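Local coordinates for DUF1987 domain-containing protein (Pseudomonas aeruginosa, PDB 6K4F), which probably serves as the regulatory phosphoprotein of the SiaABC threonine phosphorylation pathway, which controls biofilm formation in response to carbon availability, at residues S13-Q18 against E39-V44; G24-Q29 against D46-F51; Q29-P34 against L65-T70; D54-L59 against G89-S94; L95-D100 against F119-Q124. All blocks are in the same frame, centred on the assembly; numbering follows the deposited sequence.

Interactions 1 and 2 lie in the buried layer between helix 37-53 and the mixed sheet; both are apolar, and no hydrogen bond crosses either. They touch each other, because strands 16-20 and 25-29 are sheet neighbours. Interactions 3, 4 and 5 are partly buried pairings of parallel chain segments. Backbone hydrogen bonds dominate in 3 and 5, whereas 4 divides its bonds equally between backbone and Arg91. Interactions 3 and 4 sit at opposite ends of strand 59-68, their centres about 26 Å apart, and each adds polar side-chain bonds: from a carboxylate and an amide in the first, from a guanidinium in the second. Interaction 5 continues strand 93-99 and joins it to the outermost strand 121-125, with an aromatic inner face.

Interaction 1 (S13-Q18 against E39-V44); sequences STPAIQ and ELFGQV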
# COMPACT_ATOMS: atom_id res chain seq x y z
N SER A 13 -14.74 -6.39 6.54
CA SER A 13 -14.76 -5.14 5.78
C SER A 13 -13.42 -4.42 5.73
O SER A 13 -13.33 -3.36 5.10
CB SER A 13 -15.83 -4.21 6.36
OG SER A 13 -15.51 -3.89 7.70
N THR A 14 -12.38 -4.92 6.39
CA THR A 14 -11.11 -4.21 6.42
C THR A 14 -9.96 -5.17 6.13
O THR A 14 -10.01 -6.34 6.55
CB THR A 14 -10.87 -3.50 7.76
OG1 THR A 14 -10.95 -4.43 8.84
CG2 THR A 14 -11.90 -2.39 7.95
N PRO A 15 -8.95 -4.73 5.40
CA PRO A 15 -7.88 -5.65 4.99
C PRO A 15 -6.92 -5.96 6.13
O PRO A 15 -6.71 -5.17 7.05
CB PRO A 15 -7.15 -4.87 3.89
CG PRO A 15 -7.36 -3.46 4.26
CD PRO A 15 -8.75 -3.38 4.84
N ALA A 16 -6.32 -7.14 6.03
CA ALA A 16 -5.18 -7.46 6.87
C ALA A 16 -3.97 -6.69 6.34
O ALA A 16 -3.71 -6.69 5.13
CB ALA A 16 -4.93 -8.97 6.87
N ILE A 17 -3.25 -6.01 7.23
CA ILE A 17 -2.10 -5.18 6.87
C ILE A 17 -0.92 -5.58 7.74
O ILE A 17 -1.04 -5.66 8.97
CB ILE A 17 -2.40 -3.68 7.02
CG1 ILE A 17 -3.60 -3.28 6.18
CG2 ILE A 17 -1.16 -2.85 6.69
CD1 ILE A 17 -4.11 -1.85 6.47
N GLN A 18 0.23 -5.83 7.10
CA GLN A 18 1.46 -6.15 7.81
C GLN A 18 2.56 -5.23 7.32
O GLN A 18 2.91 -5.24 6.13
CB GLN A 18 1.88 -7.62 7.61
CG GLN A 18 0.78 -8.61 7.91
CD GLN A 18 -0.05 -8.96 6.69
OE1 GLN A 18 0.48 -9.12 5.59
NE2 GLN A 18 -1.36 -9.08 6.89
N GLU A 39 -9.52 6.25 9.92
CA GLU A 39 -9.26 5.57 11.19
C GLU A 39 -8.40 4.33 10.96
O GLU A 39 -7.51 4.02 11.76
CB GLU A 39 -10.56 5.18 11.88
CG GLU A 39 -11.02 6.14 12.98
CD GLU A 39 -9.90 6.55 13.92
OE1 GLU A 39 -9.38 7.68 13.78
OE2 GLU A 39 -9.54 5.75 14.81
N LEU A 40 -8.65 3.62 9.85
CA LEU A 40 -7.90 2.41 9.56
C LEU A 40 -6.54 2.71 8.93
O LEU A 40 -5.53 2.13 9.32
CB LEU A 40 -8.73 1.50 8.65
CG LEU A 40 -8.05 0.19 8.26
CD1 LEU A 40 -8.16 -0.78 9.42
CD2 LEU A 40 -8.68 -0.38 6.99
N PHE A 41 -6.48 3.63 7.95
CA PHE A 41 -5.26 3.83 7.18
C PHE A 41 -4.37 4.94 7.70
O PHE A 41 -3.23 5.07 7.22
CB PHE A 41 -5.60 4.14 5.71
CG PHE A 41 -6.08 2.94 4.95
CD1 PHE A 41 -5.18 1.96 4.55
CD2 PHE A 41 -7.43 2.77 4.67
CE1 PHE A 41 -5.63 0.83 3.86
CE2 PHE A 41 -7.89 1.66 3.99
CZ PHE A 41 -6.99 0.68 3.58
N GLY A 42 -4.86 5.79 8.60
CA GLY A 42 -4.03 6.87 9.10
C GLY A 42 -2.75 6.34 9.71
O GLY A 42 -1.66 6.86 9.45
N GLN A 43 -2.87 5.27 10.49
CA GLN A 43 -1.70 4.65 11.11
C GLN A 43 -0.78 4.00 10.07
O GLN A 43 0.42 3.86 10.33
CB GLN A 43 -2.15 3.62 12.14
CG GLN A 43 -2.90 2.46 11.51
CD GLN A 43 -3.79 1.70 12.48
OE1 GLN A 43 -3.44 1.51 13.66
NE2 GLN A 43 -4.94 1.23 11.97
N VAL A 44 -1.33 3.59 8.92
CA VAL A 44 -0.50 3.01 7.86
C VAL A 44 0.32 4.10 7.19
O VAL A 44 1.52 3.95 6.94
CB VAL A 44 -1.37 2.25 6.85
CG1 VAL A 44 -0.48 1.59 5.75
CG2 VAL A 44 -2.26 1.25 7.56
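Leu40 CD2 nestles against the chain just before strand 16-20, 3.7 Å from Pro15 CD and 3.9 Å from Thr14 CB. Its CG stands anti to the backbone N (chi1 -180°), which carries the branch out from the helix. Farther along, Ile17 CD1 meets two helix residues at once, lying 3.8 Å from Val44 CG2 and 4.0 Å from Phe41 CE1; the isoleucine and phenylalanine side chains cross at about a right angle. Pro15 CG touches the same ring at CZ. This is helix-on-sheet packing: helix 37-53 lies against the sheet where strand 16-20 runs between 6-8 and 25-29. Leu6 and Ile8 also touch Ile17, while Ala75 and Ile79 of helix 70-88 back Phe41 and Val44. The helix is kinked here, and Gln43 NE2 donates to Leu40 O (2.9 Å, 168°), the carbonyl that Val44 N would take in a regular turn. Beyond the apolar layer, Thr14 OG1 is hydrogen-bonded to Thr11 OG1.

Interaction 2 (G24-Q29 against D46-F51); sequences GRLSMQ and DWVERF
Leu26 and Val48 meet through their methyls where strand 25-29 packs against helix 37-53. Traced outward, the leucine begins at CB, 4.3 Å from Trp47 CZ3 on the indole's six-membered ring. CG stands anti to the backbone N (chi1 178°) and splits the chain two ways. CD2 reaches Val48 CG2 at 3.7 Å, the two side chains crossing at about a right angle; CD1 turns instead to strand 16-20, where Ile17 also packs on the leucine, with Leu6 and Leu61 around it. The strand and helix segments run nearly antiparallel, at 166°, with axes 10.9 Å apart, so the next contact toward the helix C-terminus falls just before the strand. There Phe51 brings CZ to 3.6 Å from Gly24 CA, and Gly24 with Arg25 forms a G1 beta bulge against strand 16-20. Trp21 makes edge-to-face contacts with both Phe51 and Trp47. Two polar ends find partners elsewhere: Trp47 NE1 donates to Ser4 O, and Arg25 forms a salt bridge with Glu60. Within the helix, Arg50 NE makes a salt bridge to Asp46 OD1 at 2.7 Å. No hydrogen bond joins strand and helix here, so their mutual fit rests on the shapes of the leucine, valine and aromatic groups rather than on directional bonds.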
# COMPACT_ATOMS: atom_id res chain seq x y z
N GLY A 24 11.46 -4.17 5.38
CA GLY A 24 11.03 -3.07 4.55
C GLY A 24 9.94 -3.51 3.58
O GLY A 24 10.07 -3.33 2.36
N ARG A 25 8.89 -4.11 4.11
CA ARG A 25 7.79 -4.65 3.32
C ARG A 25 6.48 -4.21 3.94
O ARG A 25 6.27 -4.39 5.14
CB ARG A 25 7.83 -6.17 3.25
CG ARG A 25 8.66 -6.70 2.13
CD ARG A 25 8.50 -8.20 1.94
NE ARG A 25 8.92 -8.68 0.62
CZ ARG A 25 10.06 -8.38 -0.00
NH1 ARG A 25 10.98 -7.61 0.56
NH2 ARG A 25 10.30 -8.88 -1.21
N LEU A 26 5.60 -3.65 3.12
CA LEU A 26 4.24 -3.37 3.54
C LEU A 26 3.30 -4.22 2.69
O LEU A 26 3.30 -4.10 1.45
CB LEU A 26 3.92 -1.88 3.42
CG LEU A 26 2.49 -1.49 3.78
CD1 LEU A 26 2.25 -1.84 5.26
CD2 LEU A 26 2.29 -0.01 3.54
N SER A 27 2.53 -5.08 3.34
CA SER A 27 1.65 -6.04 2.68
C SER A 27 0.21 -5.79 3.11
O SER A 27 -0.05 -5.47 4.27
CB SER A 27 2.04 -7.48 3.04
OG SER A 27 3.39 -7.75 2.67
N MET A 28 -0.73 -5.96 2.17
CA MET A 28 -2.16 -5.87 2.47
C MET A 28 -2.95 -6.92 1.70
O MET A 28 -2.71 -7.13 0.50
CB MET A 28 -2.74 -4.51 2.11
CG MET A 28 -1.94 -3.37 2.57
SD MET A 28 -2.80 -1.84 2.20
CE MET A 28 -1.46 -0.68 2.42
N GLN A 29 -3.94 -7.53 2.36
CA GLN A 29 -4.77 -8.55 1.74
C GLN A 29 -6.22 -8.34 2.14
O GLN A 29 -6.50 -8.14 3.32
CB GLN A 29 -4.33 -9.96 2.17
CG GLN A 29 -2.84 -10.22 2.05
CD GLN A 29 -2.08 -9.87 3.32
OE1 GLN A 29 -2.58 -10.02 4.44
NE2 GLN A 29 -0.84 -9.43 3.15
N ASP A 46 1.14 6.85 8.57
CA ASP A 46 2.12 7.22 9.58
C ASP A 46 3.31 6.26 9.57
O ASP A 46 4.46 6.69 9.62
CB ASP A 46 1.44 7.25 10.95
CG ASP A 46 2.26 7.96 12.00
OD1 ASP A 46 3.19 7.33 12.57
OD2 ASP A 46 1.98 9.15 12.28
N TRP A 47 3.03 4.95 9.53
CA TRP A 47 4.12 3.98 9.54
C TRP A 47 5.03 4.15 8.33
O TRP A 47 6.26 4.10 8.44
CB TRP A 47 3.53 2.56 9.60
CG TRP A 47 4.53 1.46 9.81
CD1 TRP A 47 4.94 0.93 11.00
CD2 TRP A 47 5.24 0.74 8.79
NE1 TRP A 47 5.86 -0.07 10.79
CE2 TRP A 47 6.05 -0.22 9.44
CE3 TRP A 47 5.26 0.80 7.39
CZ2 TRP A 47 6.89 -1.09 8.74
CZ3 TRP A 47 6.08 -0.07 6.70
CH2 TRP A 47 6.89 -1.01 7.37
N VAL A 48 4.43 4.40 7.17
CA VAL A 48 5.24 4.60 5.97
C VAL A 48 6.09 5.85 6.11
O VAL A 48 7.29 5.85 5.81
CB VAL A 48 4.34 4.66 4.72
CG1 VAL A 48 5.16 5.08 3.48
CG2 VAL A 48 3.67 3.32 4.50
N GLU A 49 5.48 6.94 6.60
CA GLU A 49 6.21 8.18 6.84
C GLU A 49 7.42 7.94 7.73
O GLU A 49 8.53 8.38 7.43
CB GLU A 49 5.29 9.22 7.48
CG GLU A 49 4.46 10.05 6.53
CD GLU A 49 3.43 10.91 7.27
OE1 GLU A 49 2.57 11.52 6.61
OE2 GLU A 49 3.48 10.95 8.52
N ARG A 50 7.20 7.25 8.86
CA ARG A 50 8.29 6.99 9.79
C ARG A 50 9.36 6.10 9.17
O ARG A 50 10.55 6.33 9.37
CB ARG A 50 7.74 6.39 11.09
CG ARG A 50 6.82 7.34 11.87
CD ARG A 50 6.41 6.79 13.23
NE ARG A 50 5.32 5.82 13.15
CZ ARG A 50 5.49 4.53 13.35
NH1 ARG A 50 6.71 4.08 13.63
NH2 ARG A 50 4.47 3.70 13.26
N PHE A 51 8.95 5.09 8.40
CA PHE A 51 9.93 4.21 7.77
C PHE A 51 10.82 5.00 6.81
O PHE A 51 12.03 4.75 6.74
CB PHE A 51 9.23 3.08 7.02
CG PHE A 51 10.18 2.11 6.38
CD1 PHE A 51 10.62 0.99 7.07
CD2 PHE A 51 10.65 2.32 5.08
CE1 PHE A 51 11.50 0.09 6.50
CE2 PHE A 51 11.53 1.43 4.50
CZ PHE A 51 11.96 0.32 5.20

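Interaction 3 (Q29-P34 against L65-T70); sequences QGDSYP and LLYLNT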
# COMPACT_ATOMS: atom_id res chain seq x y z
N GLN A 29 -3.94 -7.53 2.36
CA GLN A 29 -4.77 -8.55 1.74
C GLN A 29 -6.22 -8.34 2.14
O GLN A 29 -6.50 -8.14 3.32
CB GLN A 29 -4.33 -9.96 2.17
CG GLN A 29 -2.84 -10.22 2.05
CD GLN A 29 -2.08 -9.87 3.32
OE1 GLN A 29 -2.58 -10.02 4.44
NE2 GLN A 29 -0.84 -9.43 3.15
N GLY A 30 -7.12 -8.42 1.17
CA GLY A 30 -8.55 -8.48 1.42
C GLY A 30 -9.30 -7.31 0.83
O GLY A 30 -8.80 -6.56 -0.02
N ASP A 31 -10.54 -7.15 1.27
CA ASP A 31 -11.31 -5.98 0.89
C ASP A 31 -11.14 -4.86 1.87
O ASP A 31 -10.73 -5.04 3.02
CB ASP A 31 -12.79 -6.23 0.85
CG ASP A 31 -13.16 -7.22 -0.11
OD1 ASP A 31 -13.70 -8.17 0.42
OD2 ASP A 31 -12.99 -7.10 -1.35
N SER A 32 -11.56 -3.68 1.43
CA SER A 32 -11.50 -2.50 2.27
C SER A 32 -12.76 -1.70 1.93
O SER A 32 -12.79 -0.94 0.96
CB SER A 32 -10.21 -1.73 2.00
OG SER A 32 -10.01 -0.70 2.94
N TYR A 33 -13.81 -1.90 2.71
CA TYR A 33 -14.96 -0.99 2.71
C TYR A 33 -15.32 -0.60 4.13
O TYR A 33 -16.45 -0.82 4.59
CB TYR A 33 -16.15 -1.59 1.95
CG TYR A 33 -16.50 -3.03 2.25
CD1 TYR A 33 -15.82 -4.07 1.63
CD2 TYR A 33 -17.55 -3.34 3.10
CE1 TYR A 33 -16.16 -5.39 1.88
CE2 TYR A 33 -17.90 -4.65 3.35
CZ TYR A 33 -17.21 -5.67 2.74
OH TYR A 33 -17.56 -6.97 3.00
N PRO A 34 -14.39 -0.00 4.88
CA PRO A 34 -14.71 0.45 6.23
C PRO A 34 -15.58 1.69 6.19
O PRO A 34 -15.64 2.40 5.18
CB PRO A 34 -13.34 0.75 6.83
CG PRO A 34 -12.53 1.17 5.71
CD PRO A 34 -13.01 0.38 4.51
N LEU A 65 -5.26 -6.78 -2.64
CA LEU A 65 -6.51 -6.11 -2.32
C LEU A 65 -7.57 -6.50 -3.33
O LEU A 65 -7.28 -6.65 -4.52
CB LEU A 65 -6.32 -4.59 -2.32
CG LEU A 65 -5.34 -4.07 -1.27
CD1 LEU A 65 -4.99 -2.62 -1.50
CD2 LEU A 65 -5.91 -4.25 0.14
N LEU A 66 -8.80 -6.66 -2.84
CA LEU A 66 -9.94 -6.95 -3.68
C LEU A 66 -10.77 -5.68 -3.81
O LEU A 66 -10.30 -4.70 -4.39
CB LEU A 66 -10.76 -8.10 -3.09
CG LEU A 66 -9.99 -9.38 -2.75
CD1 LEU A 66 -10.90 -10.36 -2.03
CD2 LEU A 66 -9.37 -10.03 -3.97
N TYR A 67 -11.98 -5.66 -3.26
CA TYR A 67 -12.81 -4.47 -3.35
C TYR A 67 -12.23 -3.33 -2.50
O TYR A 67 -11.77 -3.55 -1.38
CB TYR A 67 -14.24 -4.78 -2.90
CG TYR A 67 -15.17 -3.61 -3.06
CD1 TYR A 67 -15.56 -3.18 -4.32
CD2 TYR A 67 -15.65 -2.93 -1.95
CE1 TYR A 67 -16.41 -2.10 -4.47
CE2 TYR A 67 -16.51 -1.85 -2.09
CZ TYR A 67 -16.88 -1.44 -3.35
OH TYR A 67 -17.74 -0.36 -3.49
N LEU A 68 -12.24 -2.12 -3.05
CA LEU A 68 -11.88 -0.92 -2.30
C LEU A 68 -13.01 0.09 -2.45
O LEU A 68 -13.39 0.43 -3.58
CB LEU A 68 -10.57 -0.30 -2.78
CG LEU A 68 -9.21 -0.99 -2.65
CD1 LEU A 68 -8.10 0.01 -2.93
CD2 LEU A 68 -9.05 -1.59 -1.26
N ASN A 69 -13.53 0.59 -1.33
CA ASN A 69 -14.54 1.63 -1.46
C ASN A 69 -13.86 2.97 -1.74
O ASN A 69 -12.64 3.07 -1.82
CB ASN A 69 -15.45 1.67 -0.23
CG ASN A 69 -14.75 2.15 1.03
OD1 ASN A 69 -13.53 2.33 1.05
ND2 ASN A 69 -15.52 2.33 2.11
N THR A 70 -14.68 4.00 -1.93
CA THR A 70 -14.17 5.31 -2.33
C THR A 70 -13.11 5.83 -1.36
O THR A 70 -12.04 6.27 -1.77
CB THR A 70 -15.34 6.29 -2.46
OG1 THR A 70 -16.10 5.94 -3.63
CG2 THR A 70 -14.85 7.74 -2.58
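Gly30 pairs with Leu65 in parallel fashion, and its O accepts Leu66 N at 2.8 Å. Ser32 continues the backbone bonding on both sides of its own residue: its N bonds Tyr67 O at 2.8 Å, and its O receives Asn69 N at 2.9 Å. The register slips by one between Gly30 and Ser32, and there a side chain joins in: Asp31 CG lies beside its own backbone N (chi1 -63°), and OD2 accepts Tyr67 N on its anti lone pair (2.6 Å, 147°). A second side-chain bond runs from Asn69 ND2 to Pro34 O at 3.1 Å, while Asn69 OD1 accepts from Ser72 OG. Apolar contacts are fewer. Ser32 CB presses tightly on Leu68 CD2 (3.5 Å), and Tyr33 CD1 comes to the edge of the Tyr67 ring, 3.8 Å from CD2. The whole is a parallel strand pair broken by a beta bulge, closed by an asparagine N-cap where strand 59-68 gives way to helix 70-88.

Interaction 4 (D54-L59 against G89-S94); sequences DGQRPL and GGRPVS
Arg91 reaches back to Arg57 with CG anti to the backbone N (chi1 -169°) and a bend at chi2 (65°) that swings CD toward the loop. The guanidinium then grips one carbonyl side-on: Arg57 O receives NE at 2.6 Å and NH2 at 2.9 Å, both within the guanidinium plane. NH2 arrives on a lone pair in the carbonyl plane, whereas NE stands 39° above it. Gln56 CA lies over the centre of one guanidinium face. Arg91 NH1 also donates to Leu52 O in the last turn of helix 37-53, where the positive charge probably suits the helix C-terminus. Past the arginine, Pro58 CB packs on Pro92 CB at 3.8 Å, and parallel pairing begins: Leu59 N bonds Pro92 O and Ser94 N bonds Leu59 O, each at 3.2 Å. Gly90, just after helix 70-88, closes it with a Schellman motif; the contact lies where the beta-alpha-beta crossover from strand 59-68 enters its parallel neighbour 93-99.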
# COMPACT_ATOMS: atom_id res chain seq x y z
N ASP A 54 13.23 7.44 9.07
CA ASP A 54 14.23 6.89 9.99
C ASP A 54 15.39 6.20 9.30
O ASP A 54 16.31 5.75 9.98
CB ASP A 54 13.57 5.91 10.98
CG ASP A 54 12.39 6.52 11.72
OD1 ASP A 54 12.18 7.75 11.61
OD2 ASP A 54 11.68 5.76 12.40
N GLY A 55 15.38 6.09 7.97
CA GLY A 55 16.46 5.40 7.30
C GLY A 55 16.36 5.53 5.80
O GLY A 55 15.51 6.25 5.27
N GLN A 56 17.25 4.80 5.12
CA GLN A 56 17.40 4.87 3.68
C GLN A 56 17.10 3.55 2.98
O GLN A 56 17.30 3.45 1.76
CB GLN A 56 18.82 5.33 3.33
CG GLN A 56 18.96 6.82 3.04
CD GLN A 56 17.96 7.31 2.01
OE1 GLN A 56 17.30 8.33 2.21
NE2 GLN A 56 17.85 6.59 0.90
N ARG A 57 16.63 2.54 3.71
CA ARG A 57 16.43 1.22 3.14
C ARG A 57 15.26 1.21 2.16
O ARG A 57 14.39 2.08 2.21
CB ARG A 57 16.20 0.20 4.26
CG ARG A 57 17.47 -0.19 4.99
CD ARG A 57 17.21 -1.22 6.08
NE ARG A 57 16.28 -0.72 7.09
CZ ARG A 57 15.09 -1.26 7.34
NH1 ARG A 57 14.70 -2.32 6.64
NH2 ARG A 57 14.30 -0.75 8.27
N PRO A 58 15.23 0.25 1.24
CA PRO A 58 14.12 0.19 0.28
C PRO A 58 12.82 -0.24 0.95
O PRO A 58 12.81 -0.97 1.94
CB PRO A 58 14.59 -0.85 -0.74
CG PRO A 58 16.07 -0.96 -0.54
CD PRO A 58 16.28 -0.73 0.92
N LEU A 59 11.71 0.25 0.39
CA LEU A 59 10.37 -0.14 0.83
C LEU A 59 9.65 -0.81 -0.33
O LEU A 59 9.65 -0.30 -1.46
CB LEU A 59 9.58 1.07 1.32
CG LEU A 59 8.17 0.78 1.86
CD1 LEU A 59 8.19 -0.24 3.00
CD2 LEU A 59 7.46 2.07 2.31
N GLY A 89 12.95 11.56 -4.73
CA GLY A 89 14.12 11.87 -3.94
C GLY A 89 15.20 10.82 -3.96
O GLY A 89 16.20 10.96 -3.24
N GLY A 90 15.05 9.76 -4.74
CA GLY A 90 16.06 8.73 -4.83
C GLY A 90 15.85 7.52 -3.94
O GLY A 90 16.72 6.64 -3.92
N ARG A 91 14.73 7.43 -3.23
CA ARG A 91 14.47 6.26 -2.39
C ARG A 91 14.06 5.08 -3.27
O ARG A 91 13.17 5.23 -4.11
CB ARG A 91 13.36 6.57 -1.38
CG ARG A 91 13.19 5.52 -0.30
CD ARG A 91 14.42 5.47 0.58
NE ARG A 91 14.23 4.64 1.76
CZ ARG A 91 13.94 5.12 2.97
NH1 ARG A 91 13.81 6.42 3.16
NH2 ARG A 91 13.79 4.28 3.98
N PRO A 92 14.68 3.91 -3.11
CA PRO A 92 14.20 2.72 -3.82
C PRO A 92 12.84 2.30 -3.29
O PRO A 92 12.68 1.99 -2.10
CB PRO A 92 15.28 1.66 -3.52
CG PRO A 92 16.48 2.45 -3.02
CD PRO A 92 15.90 3.64 -2.33
N VAL A 93 11.84 2.31 -4.17
CA VAL A 93 10.47 1.92 -3.83
C VAL A 93 9.96 1.02 -4.95
O VAL A 93 10.26 1.25 -6.12
CB VAL A 93 9.56 3.15 -3.66
CG1 VAL A 93 8.12 2.72 -3.43
CG2 VAL A 93 10.03 4.03 -2.47
N SER A 94 9.20 -0.01 -4.58
CA SER A 94 8.61 -0.86 -5.61
C SER A 94 7.31 -1.45 -5.10
O SER A 94 7.09 -1.58 -3.89
CB SER A 94 9.58 -1.97 -6.04
OG SER A 94 9.89 -2.80 -4.94
O HOH W 1 11.71 -1.97 -3.57

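Interaction 5 (L95-D100 against F119-Q124); sequences LRWHYD and FPFAIQ
Trp97 N donates to Ala122 O at 2.7 Å, the shortest of five backbone bonds that zip strand 93-99 to the outermost strand 121-125. The pairing is parallel, and the chain between the strands carries helix 108-115, a beta-alpha-beta arrangement at the margin of the mixed sheet. Ala122 is held from both its ends, its N donating to Leu95 O; Gln124 is bound likewise, its N donating to Trp97 O and its O accepting from Tyr99 N at 3.1 Å. Leu95 N extends the series back to Pro120 O. On the face toward the helices, CG of Leu95 and of Phe121 both stand anti to the backbone N (chi1 -176° and -171°), which sends the two side chains the same way, side by side. Leu95 CD2 sits over the centre of the Phe121 ring, 3.6 Å from its centroid and 11° off the normal, a CH-pi contact. CZ of that ring lies 4.0 Å from Trp97 CE3, while Phe119 turns its edge to the leucine, CE1 4.0 Å from Leu95 CB. Phe113 of helix 108-115 touches Phe121, and Ala110 touches Trp97 and Ile123. The other face is more polar: Arg96 CG brushes Ala122 CB at 4.2 Å, but its guanidinium goes to salt bridges with Glu60 and Asp62, and His98 NE2 also bonds Asp62. At the end of the pairing, Tyr99 CE1 rests 3.7 Å from Ile123 CG2.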
# COMPACT_ATOMS: atom_id res chain seq x y z
N LEU A 95 6.44 -1.81 -6.04
CA LEU A 95 5.11 -2.29 -5.68
C LEU A 95 4.72 -3.46 -6.57
O LEU A 95 4.96 -3.44 -7.78
CB LEU A 95 4.07 -1.17 -5.78
CG LEU A 95 2.63 -1.45 -5.34
CD1 LEU A 95 2.00 -0.17 -4.80
CD2 LEU A 95 1.80 -2.00 -6.49
N ARG A 96 4.09 -4.46 -5.95
CA ARG A 96 3.44 -5.56 -6.65
C ARG A 96 1.96 -5.54 -6.31
O ARG A 96 1.60 -5.45 -5.12
CB ARG A 96 4.04 -6.92 -6.25
CG ARG A 96 5.33 -7.25 -6.96
CD ARG A 96 6.00 -8.47 -6.34
NE ARG A 96 6.34 -8.23 -4.95
CZ ARG A 96 7.39 -7.52 -4.54
NH1 ARG A 96 8.22 -6.98 -5.43
NH2 ARG A 96 7.62 -7.35 -3.24
N TRP A 97 1.12 -5.59 -7.34
CA TRP A 97 -0.34 -5.60 -7.21
C TRP A 97 -0.85 -6.91 -7.80
O TRP A 97 -0.90 -7.08 -9.02
CB TRP A 97 -0.96 -4.39 -7.90
CG TRP A 97 -2.43 -4.22 -7.64
CD1 TRP A 97 -3.44 -5.08 -8.00
CD2 TRP A 97 -3.06 -3.13 -6.96
NE1 TRP A 97 -4.65 -4.58 -7.59
CE2 TRP A 97 -4.45 -3.39 -6.94
CE3 TRP A 97 -2.59 -1.95 -6.39
CZ2 TRP A 97 -5.37 -2.52 -6.36
CZ3 TRP A 97 -3.51 -1.08 -5.80
CH2 TRP A 97 -4.88 -1.38 -5.79
N HIS A 98 -1.19 -7.85 -6.92
CA HIS A 98 -1.67 -9.16 -7.33
C HIS A 98 -3.17 -9.14 -7.54
O HIS A 98 -3.92 -8.52 -6.78
CB HIS A 98 -1.35 -10.22 -6.27
CG HIS A 98 0.10 -10.28 -5.91
ND1 HIS A 98 1.01 -11.02 -6.62
CD2 HIS A 98 0.78 -9.70 -4.89
CE1 HIS A 98 2.20 -10.90 -6.06
NE2 HIS A 98 2.09 -10.10 -5.01
N TYR A 99 -3.62 -9.85 -8.57
CA TYR A 99 -5.06 -9.97 -8.78
C TYR A 99 -5.35 -11.29 -9.48
O TYR A 99 -4.46 -11.92 -10.06
CB TYR A 99 -5.62 -8.78 -9.57
CG TYR A 99 -5.32 -8.82 -11.05
CD1 TYR A 99 -4.03 -8.58 -11.53
CD2 TYR A 99 -6.32 -9.09 -11.97
CE1 TYR A 99 -3.75 -8.61 -12.90
CE2 TYR A 99 -6.05 -9.12 -13.33
CZ TYR A 99 -4.77 -8.88 -13.79
OH TYR A 99 -4.52 -8.91 -15.16
N ASP A 100 -6.60 -11.71 -9.38
CA ASP A 100 -7.06 -12.93 -10.02
C ASP A 100 -7.87 -12.54 -11.24
O ASP A 100 -8.87 -11.81 -11.13
CB ASP A 100 -7.90 -13.78 -9.05
CG ASP A 100 -8.09 -15.21 -9.54
OD1 ASP A 100 -7.93 -16.14 -8.72
OD2 ASP A 100 -8.40 -15.41 -10.73
N PHE A 119 7.79 4.66 -9.89
CA PHE A 119 8.60 3.54 -9.43
C PHE A 119 8.06 2.25 -10.01
O PHE A 119 6.93 2.21 -10.51
CB PHE A 119 8.59 3.50 -7.90
CG PHE A 119 7.22 3.63 -7.29
CD1 PHE A 119 6.40 2.53 -7.13
CD2 PHE A 119 6.75 4.87 -6.87
CE1 PHE A 119 5.14 2.64 -6.56
CE2 PHE A 119 5.49 5.00 -6.30
CZ PHE A 119 4.68 3.89 -6.14
N PRO A 120 8.86 1.18 -10.00
CA PRO A 120 8.36 -0.12 -10.48
C PRO A 120 7.05 -0.52 -9.82
O PRO A 120 6.94 -0.56 -8.59
CB PRO A 120 9.49 -1.08 -10.11
CG PRO A 120 10.71 -0.23 -10.09
CD PRO A 120 10.27 1.11 -9.60
N PHE A 121 6.08 -0.89 -10.65
CA PHE A 121 4.70 -1.11 -10.21
C PHE A 121 4.21 -2.26 -11.08
O PHE A 121 3.79 -2.07 -12.23
CB PHE A 121 3.87 0.16 -10.40
CG PHE A 121 2.48 0.13 -9.79
CD1 PHE A 121 1.58 -0.89 -10.06
CD2 PHE A 121 2.05 1.19 -9.00
CE1 PHE A 121 0.30 -0.88 -9.54
CE2 PHE A 121 0.77 1.21 -8.46
CZ PHE A 121 -0.11 0.18 -8.73
N ALA A 122 4.29 -3.46 -10.54
CA ALA A 122 3.99 -4.68 -11.28
C ALA A 122 2.56 -5.10 -10.99
O ALA A 122 2.20 -5.33 -9.83
CB ALA A 122 4.96 -5.79 -10.87
N ILE A 123 1.74 -5.18 -12.04
CA ILE A 123 0.37 -5.67 -11.93
C ILE A 123 0.39 -7.10 -12.43
O ILE A 123 0.62 -7.35 -13.62
CB ILE A 123 -0.61 -4.80 -12.72
CG1 ILE A 123 -0.51 -3.35 -12.25
CG2 ILE A 123 -2.02 -5.35 -12.56
CD1 ILE A 123 -1.35 -2.38 -13.08
N GLN A 124 0.14 -8.05 -11.54
CA GLN A 124 0.48 -9.44 -11.77
C GLN A 124 -0.74 -10.32 -11.56
O GLN A 124 -1.25 -10.43 -10.44
CB GLN A 124 1.62 -9.86 -10.85
CG GLN A 124 2.81 -8.92 -10.96
CD GLN A 124 4.13 -9.64 -10.87
OE1 GLN A 124 4.46 -10.22 -9.84
NE2 GLN A 124 4.90 -9.61 -11.96